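Local coordinates for coenzyme A transferase (Yersinia pestis, PDB 3QLI), which probably transfers coenzyme A between acyl-CoA thioesters and free carboxylic acids, as family members acting on acetate or 4-hydroxybutyrate do, at residues S38-S43 with G68-Y73; R61-D66 with Y88-R93; I218-S223 with P383-K388; T222-I227 with V413-A418. One frame throughout, in Å; residues are numbered along the deposited sequence.

Contact 1. Residues S38-S43 with G68-Y73; sequences SGSHLS and GDLRVY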
loop_
_atom_site.group_PDB
_atom_site.type_symbol
_atom_site.label_atom_id
_atom_site.label_comp_id
_atom_site.label_asym_id
_atom_site.label_seq_id
_atom_site.Cartn_x
_atom_site.Cartn_y
_atom_site.Cartn_z
ATOM N N SER A 38 -10.997 -4.230 35.192
ATOM C CA SER A 38 -10.937 -5.471 34.454
ATOM C C SER A 38 -11.758 -5.273 33.187
ATOM O O SER A 38 -12.598 -4.377 33.122
ATOM C CB SER A 38 -11.519 -6.617 35.294
ATOM O OG SER A 38 -10.636 -6.971 36.352
ATOM N N GLY A 39 -11.534 -6.100 32.178
ATOM C CA GLY A 39 -12.290 -5.971 30.942
ATOM C C GLY A 39 -12.087 -4.635 30.233
ATOM O O GLY A 39 -12.954 -4.207 29.464
ATOM N N SER A 40 -10.964 -3.967 30.497
ATOM C CA SER A 40 -10.675 -2.683 29.848
ATOM C C SER A 40 -9.504 -2.797 28.864
ATOM O O SER A 40 -8.921 -3.877 28.704
ATOM C CB SER A 40 -10.411 -1.576 30.878
ATOM O OG SER A 40 -9.205 -1.800 31.597
ATOM N N HIS A 41 -9.185 -1.687 28.199
ATOM C CA HIS A 41 -8.124 -1.661 27.189
ATOM C C HIS A 41 -6.976 -0.778 27.679
ATOM O O HIS A 41 -7.177 0.401 27.988
ATOM C CB HIS A 41 -8.626 -1.085 25.856
ATOM C CG HIS A 41 -9.704 -1.893 25.194
ATOM N ND1 HIS A 41 -10.432 -1.417 24.124
ATOM C CD2 HIS A 41 -10.173 -3.143 25.442
ATOM C CE1 HIS A 41 -11.303 -2.338 23.738
ATOM N NE2 HIS A 41 -11.171 -3.392 24.526
ATOM N N LEU A 42 -5.779 -1.347 27.739
ATOM C CA LEU A 42 -4.598 -0.586 28.113
ATOM C C LEU A 42 -3.609 -0.548 26.959
ATOM O O LEU A 42 -3.497 -1.504 26.196
ATOM C CB LEU A 42 -3.940 -1.209 29.345
ATOM C CG LEU A 42 -2.692 -0.482 29.872
ATOM C CD1 LEU A 42 -2.759 -0.262 31.356
ATOM C CD2 LEU A 42 -1.458 -1.264 29.515
ATOM N N SER A 43 -2.885 0.561 26.830
ATOM C CA SER A 43 -1.784 0.623 25.876
ATOM C C SER A 43 -0.601 1.285 26.572
ATOM O O SER A 43 -0.739 1.825 27.671
ATOM C CB SER A 43 -2.187 1.397 24.613
ATOM O OG SER A 43 -1.162 1.362 23.617
ATOM N N GLY A 68 -8.428 -8.855 35.785
ATOM C CA GLY A 68 -8.603 -9.837 34.740
ATOM C C GLY A 68 -9.142 -9.237 33.462
ATOM O O GLY A 68 -9.541 -8.071 33.431
ATOM N N ASP A 69 -9.155 -10.057 32.415
ATOM C CA ASP A 69 -9.638 -9.673 31.100
ATOM C C ASP A 69 -9.100 -8.318 30.675
ATOM O O ASP A 69 -9.828 -7.499 30.122
ATOM C CB ASP A 69 -11.173 -9.671 31.031
ATOM C CG ASP A 69 -11.677 -9.640 29.601
ATOM O OD1 ASP A 69 -10.941 -10.149 28.722
ATOM O OD2 ASP A 69 -12.774 -9.095 29.342
ATOM N N LEU A 70 -7.820 -8.086 30.935
ATOM C CA LEU A 70 -7.193 -6.826 30.542
ATOM C C LEU A 70 -6.481 -6.999 29.209
ATOM O O LEU A 70 -5.521 -7.761 29.095
ATOM C CB LEU A 70 -6.201 -6.346 31.611
ATOM C CG LEU A 70 -5.521 -5.000 31.305
ATOM C CD1 LEU A 70 -6.531 -3.858 31.359
ATOM C CD2 LEU A 70 -4.381 -4.743 32.290
ATOM N N ARG A 71 -6.961 -6.297 28.195
ATOM C CA ARG A 71 -6.331 -6.374 26.886
ATOM C C ARG A 71 -5.255 -5.306 26.830
ATOM O O ARG A 71 -5.507 -4.156 27.188
ATOM C CB ARG A 71 -7.350 -6.118 25.790
ATOM C CG ARG A 71 -8.384 -7.209 25.616
ATOM C CD ARG A 71 -9.205 -6.929 24.368
ATOM N NE ARG A 71 -10.208 -7.960 24.127
ATOM C CZ ARG A 71 -10.976 -8.003 23.046
ATOM N NH1 ARG A 71 -10.857 -7.066 22.110
ATOM N NH2 ARG A 71 -11.865 -8.979 22.901
ATOM N N VAL A 72 -4.054 -5.676 26.390
ATOM C CA VAL A 72 -2.996 -4.692 26.213
ATOM C C VAL A 72 -2.645 -4.613 24.738
ATOM O O VAL A 72 -2.185 -5.605 24.136
ATOM C CB VAL A 72 -1.742 -5.035 27.049
ATOM C CG1 VAL A 72 -0.628 -3.990 26.809
ATOM C CG2 VAL A 72 -2.106 -5.123 28.531
ATOM N N TYR A 73 -2.885 -3.433 24.159
ATOM C CA TYR A 73 -2.627 -3.162 22.750
ATOM C C TYR A 73 -1.311 -2.377 22.639
ATOM O O TYR A 73 -1.163 -1.323 23.255
ATOM C CB TYR A 73 -3.763 -2.323 22.167
ATOM C CG TYR A 73 -5.088 -3.039 22.011
ATOM C CD1 TYR A 73 -5.468 -3.574 20.783
ATOM C CD2 TYR A 73 -5.984 -3.146 23.084
ATOM C CE1 TYR A 73 -6.709 -4.213 20.622
ATOM C CE2 TYR A 73 -7.216 -3.792 22.934
ATOM C CZ TYR A 73 -7.571 -4.327 21.702
ATOM O OH TYR A 73 -8.803 -4.961 21.544
HETATM O O HOH W 1 -10.754 -6.284 27.711
#
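H41 and Y73 form an edge-to-face (T-shaped) aromatic pair. The Y73 edge, led by CE2, points at one face of the H41 imidazole, toward its rim. CE2 lies 3.9 Å from CG of H41, and the ring planes are 63° apart. H41 has CG anti to its carbonyl carbon (chi1 -63°), and Y73 has the same chi1 setting. R71 runs beside H41 and points the same way. Its guanidinium is within 14° of parallel to the imidazole, and its CD sits 4.0 Å from H41 NE2. The R71 chain is extended from CG to NE. R71 NH1 donates to Y73 OH at 3.0 Å, with the hydroxyl near the guanidinium plane. NH1 also makes a salt bridge to E428 of the second subunit. H41 ND1 bonds to the carbonyl of G140.

On the other face of the sheet L42 and V72 lie side by side, with CD2 of L42 3.9 Å from CG1 of V72. Parallel ladder bonds join the backbones: L42 N reaches R71 O at 2.9 Å, and L42 O receives Y73 N. At the ends, S43 OG donates to Y73 O at 2.7 Å and S38 OG accepts from G68 N at 3.0 Å. A water bridges the carbonyls of S40 and D69. These are adjacent strands of a beta-alpha-beta unit.

L42 and V72 thus make an apolar contact on one face; H41, R71 and Y73 join stacking to polar bonds on the other. The R71 charge, partly offset by E428 of the second subunit, may disfavour a second proton on H41.

Contact 2. Residues R61-D66 with Y88-R93; sequences RATRGD and YELNNR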
loop_
_atom_site.group_PDB
_atom_site.type_symbol
_atom_site.label_atom_id
_atom_site.label_comp_id
_atom_site.label_asym_id
_atom_site.label_seq_id
_atom_site.Cartn_x
_atom_site.Cartn_y
_atom_site.Cartn_z
ATOM N N ARG A 61 -0.384 -7.179 40.220
ATOM C CA ARG A 61 -1.820 -7.134 40.427
ATOM C C ARG A 61 -2.503 -8.376 39.832
ATOM O O ARG A 61 -3.418 -8.951 40.433
ATOM C CB ARG A 61 -2.400 -5.842 39.841
ATOM C CG ARG A 61 -3.610 -5.360 40.581
ATOM C CD ARG A 61 -4.269 -4.140 39.961
ATOM N NE ARG A 61 -5.706 -4.265 40.148
ATOM C CZ ARG A 61 -6.632 -3.566 39.506
ATOM N NH1 ARG A 61 -6.288 -2.628 38.630
ATOM N NH2 ARG A 61 -7.912 -3.800 39.765
ATOM N N ALA A 62 -2.046 -8.789 38.655
ATOM C CA ALA A 62 -2.531 -10.005 38.024
ATOM C C ALA A 62 -2.113 -11.227 38.843
ATOM O O ALA A 62 -2.900 -12.150 39.054
ATOM C CB ALA A 62 -1.994 -10.105 36.593
ATOM N N THR A 63 -0.871 -11.234 39.305
ATOM C CA THR A 63 -0.378 -12.350 40.114
ATOM C C THR A 63 -1.246 -12.591 41.349
ATOM O O THR A 63 -1.527 -13.738 41.715
ATOM C CB THR A 63 1.084 -12.120 40.531
ATOM O OG1 THR A 63 1.894 -12.074 39.355
ATOM C CG2 THR A 63 1.578 -13.256 41.433
ATOM N N ARG A 64 -1.684 -11.505 41.975
ATOM C CA ARG A 64 -2.532 -11.573 43.160
ATOM C C ARG A 64 -3.989 -11.871 42.825
ATOM O O ARG A 64 -4.816 -11.982 43.722
ATOM C CB ARG A 64 -2.463 -10.256 43.946
ATOM C CG ARG A 64 -1.084 -9.916 44.488
ATOM C CD ARG A 64 -1.135 -8.741 45.477
ATOM N NE ARG A 64 -1.817 -7.554 44.950
ATOM C CZ ARG A 64 -1.213 -6.542 44.322
ATOM N NH1 ARG A 64 0.099 -6.558 44.122
ATOM N NH2 ARG A 64 -1.925 -5.509 43.888
ATOM N N GLY A 65 -4.306 -11.965 41.535
ATOM C CA GLY A 65 -5.657 -12.259 41.091
ATOM C C GLY A 65 -6.620 -11.092 41.243
ATOM O O GLY A 65 -7.821 -11.295 41.383
ATOM N N ASP A 66 -6.092 -9.872 41.190
ATOM C CA ASP A 66 -6.864 -8.665 41.485
ATOM C C ASP A 66 -7.276 -7.909 40.211
ATOM O O ASP A 66 -7.849 -6.820 40.282
ATOM C CB ASP A 66 -6.046 -7.765 42.423
ATOM C CG ASP A 66 -6.781 -6.497 42.834
ATOM O OD1 ASP A 66 -7.926 -6.596 43.322
ATOM O OD2 ASP A 66 -6.195 -5.391 42.698
ATOM N N TYR A 88 4.183 -15.539 30.478
ATOM C CA TYR A 88 3.239 -16.577 30.059
ATOM C C TYR A 88 2.222 -16.904 31.149
ATOM O O TYR A 88 1.032 -17.074 30.876
ATOM C CB TYR A 88 4.009 -17.839 29.648
ATOM C CG TYR A 88 3.166 -18.903 28.979
ATOM C CD1 TYR A 88 2.988 -18.912 27.596
ATOM C CD2 TYR A 88 2.563 -19.910 29.728
ATOM C CE1 TYR A 88 2.224 -19.878 26.978
ATOM C CE2 TYR A 88 1.797 -20.889 29.115
ATOM C CZ TYR A 88 1.633 -20.870 27.744
ATOM O OH TYR A 88 0.871 -21.840 27.136
ATOM N N GLU A 89 2.687 -16.955 32.392
ATOM C CA GLU A 89 1.832 -17.392 33.498
ATOM C C GLU A 89 0.690 -16.429 33.766
ATOM O O GLU A 89 -0.281 -16.781 34.436
ATOM C CB GLU A 89 2.651 -17.569 34.775
ATOM C CG GLU A 89 3.980 -18.273 34.553
ATOM C CD GLU A 89 5.097 -17.296 34.234
ATOM O OE1 GLU A 89 5.410 -16.444 35.102
ATOM O OE2 GLU A 89 5.659 -17.377 33.122
ATOM N N LEU A 90 0.797 -15.208 33.252
ATOM C CA LEU A 90 -0.242 -14.201 33.458
ATOM C C LEU A 90 -1.159 -14.062 32.247
ATOM O O LEU A 90 -2.066 -13.230 32.237
ATOM C CB LEU A 90 0.386 -12.843 33.782
ATOM C CG LEU A 90 1.405 -12.778 34.920
ATOM C CD1 LEU A 90 1.977 -11.375 35.045
ATOM C CD2 LEU A 90 0.783 -13.220 36.232
ATOM N N ASN A 91 -0.914 -14.878 31.229
ATOM C CA ASN A 91 -1.688 -14.834 29.993
ATOM C C ASN A 91 -3.202 -14.968 30.157
ATOM O O ASN A 91 -3.961 -14.531 29.295
ATOM C CB ASN A 91 -1.178 -15.890 29.009
ATOM C CG ASN A 91 -1.552 -15.575 27.578
ATOM O OD1 ASN A 91 -2.599 -16.002 27.090
ATOM N ND2 ASN A 91 -0.700 -14.819 26.895
ATOM N N ASN A 92 -3.638 -15.573 31.254
ATOM C CA ASN A 92 -5.065 -15.764 31.499
ATOM C C ASN A 92 -5.747 -14.532 32.087
ATOM O O ASN A 92 -6.967 -14.499 32.232
ATOM C CB ASN A 92 -5.291 -16.966 32.417
ATOM C CG ASN A 92 -4.722 -16.753 33.807
ATOM O OD1 ASN A 92 -3.614 -16.242 33.966
ATOM N ND2 ASN A 92 -5.480 -17.147 34.824
ATOM N N ARG A 93 -4.953 -13.523 32.423
ATOM C CA ARG A 93 -5.476 -12.304 33.030
ATOM C C ARG A 93 -5.105 -11.050 32.256
ATOM O O ARG A 93 -5.899 -10.122 32.160
ATOM C CB ARG A 93 -4.988 -12.179 34.474
ATOM C CG ARG A 93 -5.647 -13.199 35.415
ATOM C CD ARG A 93 -5.173 -13.071 36.848
ATOM N NE ARG A 93 -5.911 -14.000 37.699
ATOM C CZ ARG A 93 -7.118 -13.754 38.206
ATOM N NH1 ARG A 93 -7.730 -12.595 37.965
ATOM N NH2 ARG A 93 -7.712 -14.669 38.965
#
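A62 and R93 mark the nearest backbone approach, with CA atoms 6.2 Å apart, where the end of helix 52-63 meets the turn before strand 94-98. No hydrogen bond crosses between the segments. Contact is made by R93 and L90.

R93 has CG anti to its carbonyl carbon (chi1 -71°), and its chain is extended from CG to NE. It passes the helix end, bringing CD to 3.3 Å from A62 O. The guanidinium then lies face-on over G65. CZ is 3.6 Å from G65 CA, which sits above the centre of that flat group. R93 NH1 bonds to I67 O, which helps fix the guanidinium over the glycine.

L90, on the same segment as R93, reaches the helix with one methyl. Its CD2 is 4.2 Å from A62 CB and 3.5 Å from T63 OG1. The side chains of L90 and T63 pass each other at a slant. The T63 hydroxyl bonds to A59 O, one turn back in its own helix. A62 also touches I94 of strand 94-98, which carries the packing on to the sheet.

Within 61-66 a salt bridge also spans the helix end. R61 NE pairs with D66 OD2 at 2.8 Å, meeting it from above the carboxylate plane. G65 has a positive phi of 74°. D66 N bonds to R61 O and G65 N to A62 O, both at 2.9 Å.

That is a Schellman motif, here ending the helix of a beta-alpha-beta crossover in the Rossmann-like N-terminal domain.

Contact 3. Residues I218-S223 with P383-K388; sequences IPEYTS and PSTAAK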
loop_
_atom_site.group_PDB
_atom_site.type_symbol
_atom_site.label_atom_id
_atom_site.label_comp_id
_atom_site.label_asym_id
_atom_site.label_seq_id
_atom_site.Cartn_x
_atom_site.Cartn_y
_atom_site.Cartn_z
ATOM N N ILE A 218 28.384 -8.863 9.915
ATOM C CA ILE A 218 28.832 -10.008 9.135
ATOM C C ILE A 218 29.651 -9.516 7.949
ATOM O O ILE A 218 29.585 -8.339 7.582
ATOM C CB ILE A 218 27.660 -10.897 8.668
ATOM C CG1 ILE A 218 26.683 -10.102 7.800
ATOM C CG2 ILE A 218 26.938 -11.494 9.867
ATOM C CD1 ILE A 218 25.445 -10.896 7.412
ATOM N N PRO A 219 30.451 -10.404 7.353
ATOM C CA PRO A 219 31.293 -9.933 6.251
ATOM C C PRO A 219 30.483 -9.283 5.116
ATOM O O PRO A 219 30.918 -8.266 4.569
ATOM C CB PRO A 219 31.988 -11.215 5.771
ATOM C CG PRO A 219 31.971 -12.125 6.971
ATOM C CD PRO A 219 30.670 -11.829 7.664
ATOM N N GLU A 220 29.339 -9.862 4.762
ATOM C CA GLU A 220 28.554 -9.370 3.618
ATOM C C GLU A 220 28.186 -7.896 3.729
ATOM O O GLU A 220 27.935 -7.244 2.721
ATOM C CB GLU A 220 27.285 -10.191 3.412
ATOM C CG GLU A 220 27.543 -11.645 3.073
ATOM C CD GLU A 220 27.566 -12.538 4.307
ATOM O OE1 GLU A 220 28.242 -12.184 5.298
ATOM O OE2 GLU A 220 26.899 -13.596 4.280
ATOM N N TYR A 221 28.149 -7.378 4.952
ATOM C CA TYR A 221 27.731 -5.997 5.185
ATOM C C TYR A 221 28.724 -4.999 4.625
ATOM O O TYR A 221 28.368 -3.860 4.349
ATOM C CB TYR A 221 27.543 -5.718 6.683
ATOM C CG TYR A 221 26.306 -6.351 7.308
ATOM C CD1 TYR A 221 25.343 -6.974 6.526
ATOM C CD2 TYR A 221 26.108 -6.317 8.684
ATOM C CE1 TYR A 221 24.213 -7.560 7.100
ATOM C CE2 TYR A 221 24.987 -6.898 9.270
ATOM C CZ TYR A 221 24.044 -7.514 8.476
ATOM O OH TYR A 221 22.932 -8.085 9.061
ATOM N N THR A 222 29.981 -5.404 4.489
ATOM C CA THR A 222 30.969 -4.490 3.938
ATOM C C THR A 222 30.587 -4.135 2.512
ATOM O O THR A 222 30.478 -2.960 2.172
ATOM C CB THR A 222 32.397 -5.052 3.997
ATOM O OG1 THR A 222 32.773 -5.217 5.369
ATOM C CG2 THR A 222 33.375 -4.095 3.321
ATOM N N SER A 223 30.368 -5.149 1.681
ATOM C CA SER A 223 30.007 -4.895 0.288
ATOM C C SER A 223 28.645 -4.218 0.208
ATOM O O SER A 223 28.444 -3.285 -0.558
ATOM C CB SER A 223 29.948 -6.198 -0.503
ATOM O OG SER A 223 29.264 -5.983 -1.730
ATOM N N PRO A 383 21.838 -9.964 2.981
ATOM C CA PRO A 383 22.889 -10.903 2.556
ATOM C C PRO A 383 22.216 -11.977 1.701
ATOM O O PRO A 383 21.031 -12.266 1.938
ATOM C CB PRO A 383 23.362 -11.543 3.868
ATOM C CG PRO A 383 22.770 -10.721 4.971
ATOM C CD PRO A 383 21.594 -9.984 4.434
ATOM N N SER A 384 22.936 -12.579 0.758
ATOM C CA SER A 384 22.317 -13.515 -0.168
ATOM C C SER A 384 22.045 -14.883 0.446
ATOM O O SER A 384 21.230 -15.639 -0.076
ATOM C CB SER A 384 23.178 -13.684 -1.424
ATOM O OG SER A 384 24.368 -14.385 -1.113
ATOM N N THR A 385 22.725 -15.207 1.544
ATOM C CA THR A 385 22.561 -16.519 2.163
ATOM C C THR A 385 22.443 -16.439 3.680
ATOM O O THR A 385 22.638 -15.381 4.280
ATOM C CB THR A 385 23.738 -17.463 1.835
ATOM O OG1 THR A 385 24.922 -17.013 2.508
ATOM C CG2 THR A 385 23.987 -17.494 0.341
ATOM N N ALA A 386 22.113 -17.576 4.282
ATOM C CA ALA A 386 22.045 -17.703 5.733
ATOM C C ALA A 386 22.683 -19.031 6.122
ATOM O O ALA A 386 22.951 -19.869 5.255
ATOM C CB ALA A 386 20.598 -17.654 6.202
ATOM N N ALA A 387 22.939 -19.221 7.413
ATOM C CA ALA A 387 23.370 -20.535 7.893
ATOM C C ALA A 387 24.678 -20.986 7.246
ATOM O O ALA A 387 24.737 -22.043 6.613
ATOM C CB ALA A 387 22.271 -21.566 7.631
ATOM N N LYS A 388 25.722 -20.177 7.392
ATOM C CA LYS A 388 27.039 -20.530 6.877
ATOM C C LYS A 388 26.970 -20.802 5.381
ATOM O O LYS A 388 27.668 -21.685 4.870
ATOM C CB LYS A 388 27.575 -21.776 7.587
ATOM C CG LYS A 388 27.295 -21.822 9.073
ATOM C CD LYS A 388 28.088 -20.773 9.829
ATOM C CE LYS A 388 27.886 -20.924 11.338
ATOM N NZ LYS A 388 28.183 -22.313 11.807
HETATM O O HOH W 2 25.451 -14.199 2.070
#
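P383 packs against three side chains, I218, E220 and Y221; two cross it at about a right angle and the third obliquely. I218 is one of the first two. CD1 of I218 touches CG of P383 at 3.6 Å. Chi1 of I218 is 60°, which sets CG1 between the backbone N and the carbonyl carbon. CG1 thereby lies over the centre of the Y221 ring, 3.5 Å above its plane. Y221 meets the proline obliquely, with CE1 4.1 Å from CG of P383.

E220 also crosses the proline at about a right angle. Its chain bends at chi2 (93°), which sets CD. OE2 lies 4.1 Å from CB of P383. The carboxylate continues to T385 through water. The water donates to E220 OE2 at 2.7 Å and accepts from T385 OG1 at 2.9 Å. No direct hydrogen bond joins the segments, so the polar link depends on this water. The contact is small, 152 Å² in all, and lies at the surface.

A CoA site is close by. A387 is part of it, as are A244 near Y221 and R393 near P383, although CoA is not bound to this chain here.

Segment 218-223 leads into helix 220-230, and Y221 rests on A244, L245 and L248 of helix 244-252. Segment 383-388 follows strand 377-381 and includes strand 385-386, which pairs antiparallel with 391-392.

Contact 4. Residues T222-I227 with V413-A418; sequences TSISHI and VTEFGA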
loop_
_atom_site.group_PDB
_atom_site.type_symbol
_atom_site.label_atom_id
_atom_site.label_comp_id
_atom_site.label_asym_id
_atom_site.label_seq_id
_atom_site.Cartn_x
_atom_site.Cartn_y
_atom_site.Cartn_z
ATOM N N THR A 222 29.981 -5.404 4.489
ATOM C CA THR A 222 30.969 -4.490 3.938
ATOM C C THR A 222 30.587 -4.135 2.512
ATOM O O THR A 222 30.478 -2.960 2.172
ATOM C CB THR A 222 32.397 -5.052 3.997
ATOM O OG1 THR A 222 32.773 -5.217 5.369
ATOM C CG2 THR A 222 33.375 -4.095 3.321
ATOM N N SER A 223 30.368 -5.149 1.681
ATOM C CA SER A 223 30.007 -4.895 0.288
ATOM C C SER A 223 28.645 -4.218 0.208
ATOM O O SER A 223 28.444 -3.285 -0.558
ATOM C CB SER A 223 29.948 -6.198 -0.503
ATOM O OG SER A 223 29.264 -5.983 -1.730
ATOM N N ILE A 224 27.696 -4.719 0.989
ATOM C CA ILE A 224 26.363 -4.135 0.995
ATOM C C ILE A 224 26.379 -2.652 1.385
ATOM O O ILE A 224 25.729 -1.836 0.744
ATOM C CB ILE A 224 25.415 -4.936 1.888
ATOM C CG1 ILE A 224 25.226 -6.340 1.291
ATOM C CG2 ILE A 224 24.069 -4.178 2.049
ATOM C CD1 ILE A 224 24.366 -7.286 2.152
ATOM N N SER A 225 27.118 -2.290 2.431
ATOM C CA SER A 225 27.115 -0.894 2.856
ATOM C C SER A 225 27.689 0.019 1.776
ATOM O O SER A 225 27.269 1.164 1.646
ATOM C CB SER A 225 27.855 -0.704 4.189
ATOM O OG SER A 225 29.221 -1.060 4.051
ATOM N N HIS A 226 28.645 -0.476 0.990
ATOM C CA HIS A 226 29.192 0.340 -0.096
ATOM C C HIS A 226 28.272 0.462 -1.306
ATOM O O HIS A 226 28.193 1.525 -1.921
ATOM C CB HIS A 226 30.594 -0.121 -0.493
ATOM C CG HIS A 226 31.633 0.267 0.509
ATOM N ND1 HIS A 226 32.002 -0.553 1.555
ATOM C CD2 HIS A 226 32.327 1.419 0.673
ATOM C CE1 HIS A 226 32.912 0.059 2.295
ATOM N NE2 HIS A 226 33.125 1.259 1.782
ATOM N N ILE A 227 27.561 -0.607 -1.642
ATOM C CA ILE A 227 26.623 -0.523 -2.759
ATOM C C ILE A 227 25.499 0.457 -2.392
ATOM O O ILE A 227 25.091 1.304 -3.184
ATOM C CB ILE A 227 26.030 -1.894 -3.080
ATOM C CG1 ILE A 227 27.133 -2.857 -3.529
ATOM C CG2 ILE A 227 24.934 -1.775 -4.144
ATOM C CD1 ILE A 227 26.742 -4.315 -3.348
ATOM N N VAL A 413 19.187 -5.047 -2.930
ATOM C CA VAL A 413 20.646 -5.106 -2.822
ATOM C C VAL A 413 21.070 -6.327 -2.029
ATOM O O VAL A 413 20.478 -6.630 -0.995
ATOM C CB VAL A 413 21.204 -3.869 -2.102
ATOM C CG1 VAL A 413 22.701 -4.072 -1.744
ATOM C CG2 VAL A 413 20.993 -2.613 -2.963
ATOM N N THR A 414 22.085 -7.036 -2.531
ATOM C CA THR A 414 22.782 -8.060 -1.756
ATOM C C THR A 414 24.277 -7.740 -1.873
ATOM O O THR A 414 24.651 -6.735 -2.473
ATOM C CB THR A 414 22.531 -9.505 -2.288
ATOM O OG1 THR A 414 23.206 -9.678 -3.543
ATOM C CG2 THR A 414 21.026 -9.815 -2.464
ATOM N N GLU A 415 25.129 -8.590 -1.313
ATOM C CA GLU A 415 26.570 -8.374 -1.427
ATOM C C GLU A 415 27.057 -8.468 -2.885
ATOM O O GLU A 415 28.178 -8.052 -3.211
ATOM C CB GLU A 415 27.350 -9.325 -0.502
ATOM C CG GLU A 415 27.371 -10.802 -0.915
ATOM C CD GLU A 415 26.231 -11.620 -0.318
ATOM O OE1 GLU A 415 25.163 -11.051 0.008
ATOM O OE2 GLU A 415 26.401 -12.848 -0.166
ATOM N N PHE A 416 26.205 -8.968 -3.774
ATOM C CA PHE A 416 26.574 -9.067 -5.203
ATOM C C PHE A 416 26.072 -7.939 -6.118
ATOM O O PHE A 416 26.295 -7.962 -7.329
ATOM C CB PHE A 416 26.177 -10.436 -5.758
ATOM C CG PHE A 416 26.835 -11.576 -5.033
ATOM C CD1 PHE A 416 28.207 -11.767 -5.120
ATOM C CD2 PHE A 416 26.097 -12.421 -4.229
ATOM C CE1 PHE A 416 28.828 -12.811 -4.438
ATOM C CE2 PHE A 416 26.702 -13.469 -3.549
ATOM C CZ PHE A 416 28.069 -13.662 -3.647
ATOM N N GLY A 417 25.416 -6.933 -5.551
ATOM C CA GLY A 417 25.075 -5.769 -6.353
ATOM C C GLY A 417 23.662 -5.286 -6.095
ATOM O O GLY A 417 23.094 -5.610 -5.067
ATOM N N ALA A 418 23.105 -4.540 -7.044
ATOM C CA ALA A 418 21.809 -3.895 -6.869
ATOM C C ALA A 418 20.970 -4.028 -8.136
ATOM O O ALA A 418 21.503 -4.058 -9.245
ATOM C CB ALA A 418 22.004 -2.423 -6.536
#
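S223 OG donates to E415 O at 2.8 Å, the one hydrogen bond between the segments. The S223 OG lies anti to its backbone N (chi1 165°), which carries it off the helix toward the turn. It meets the carbonyl well to one side, with a C=O...donor angle of 118°.

Next to this bond two isoleucines pack against the strands. V413 CG1 touches both, 4.0 Å from I224 CG2 and as far from I227 CG2. The I224 and I227 side chains both run antiparallel to that of V413 as they pass it. I227 CG2 also reaches A418 CB at 3.8 Å. The other branch of I227 ends over the turn, with CD1 3.3 Å from T414 O. I224 CG1 comes to 3.4 Å from E415 N. That amide is buried here and has no hydrogen-bond partner in the model.

The turn from T414 to G417 is type I. G417 N returns to T414 O at 3.2 Å, and T414 N bonds to G417 O, making a tight hairpin. T414 OG1 accepts from F416 N in an ST turn and also meets L436 O. G417 has a phi of 137°, which favours glycine.

Strands 411-414 and 417-420 are the last two of the mixed sheet, with 417-420 at its edge within this chain. Helix 220-230 packs on this hairpin. Its I224 also touches A381 of strand 377-381 and L245 of helix 244-252, while F416 turns to helix 439-451.

From the N terminus, contact 1 comes first and joins neighbouring strands 41-44 and 70-74 across a loop of 24 residues. Contact 2 starts within that loop, at the end of helix 52-63, and closes beyond it before strand 94-98. The two therefore cross along the chain, and a probable hydrogen bond between L70 N and R93 O joins them. Contacts 3 and 4 open only after both have closed, with centres more than 40 Å away. They start together from helix 220-230, sharing T222 and S223, and contact 3 closes first. Each ties that helix to the C-terminal part, contact 3 after strand 377-381, contact 4 at the 411-420 hairpin. S384 OG and E415 OE2 probably hydrogen-bond between them.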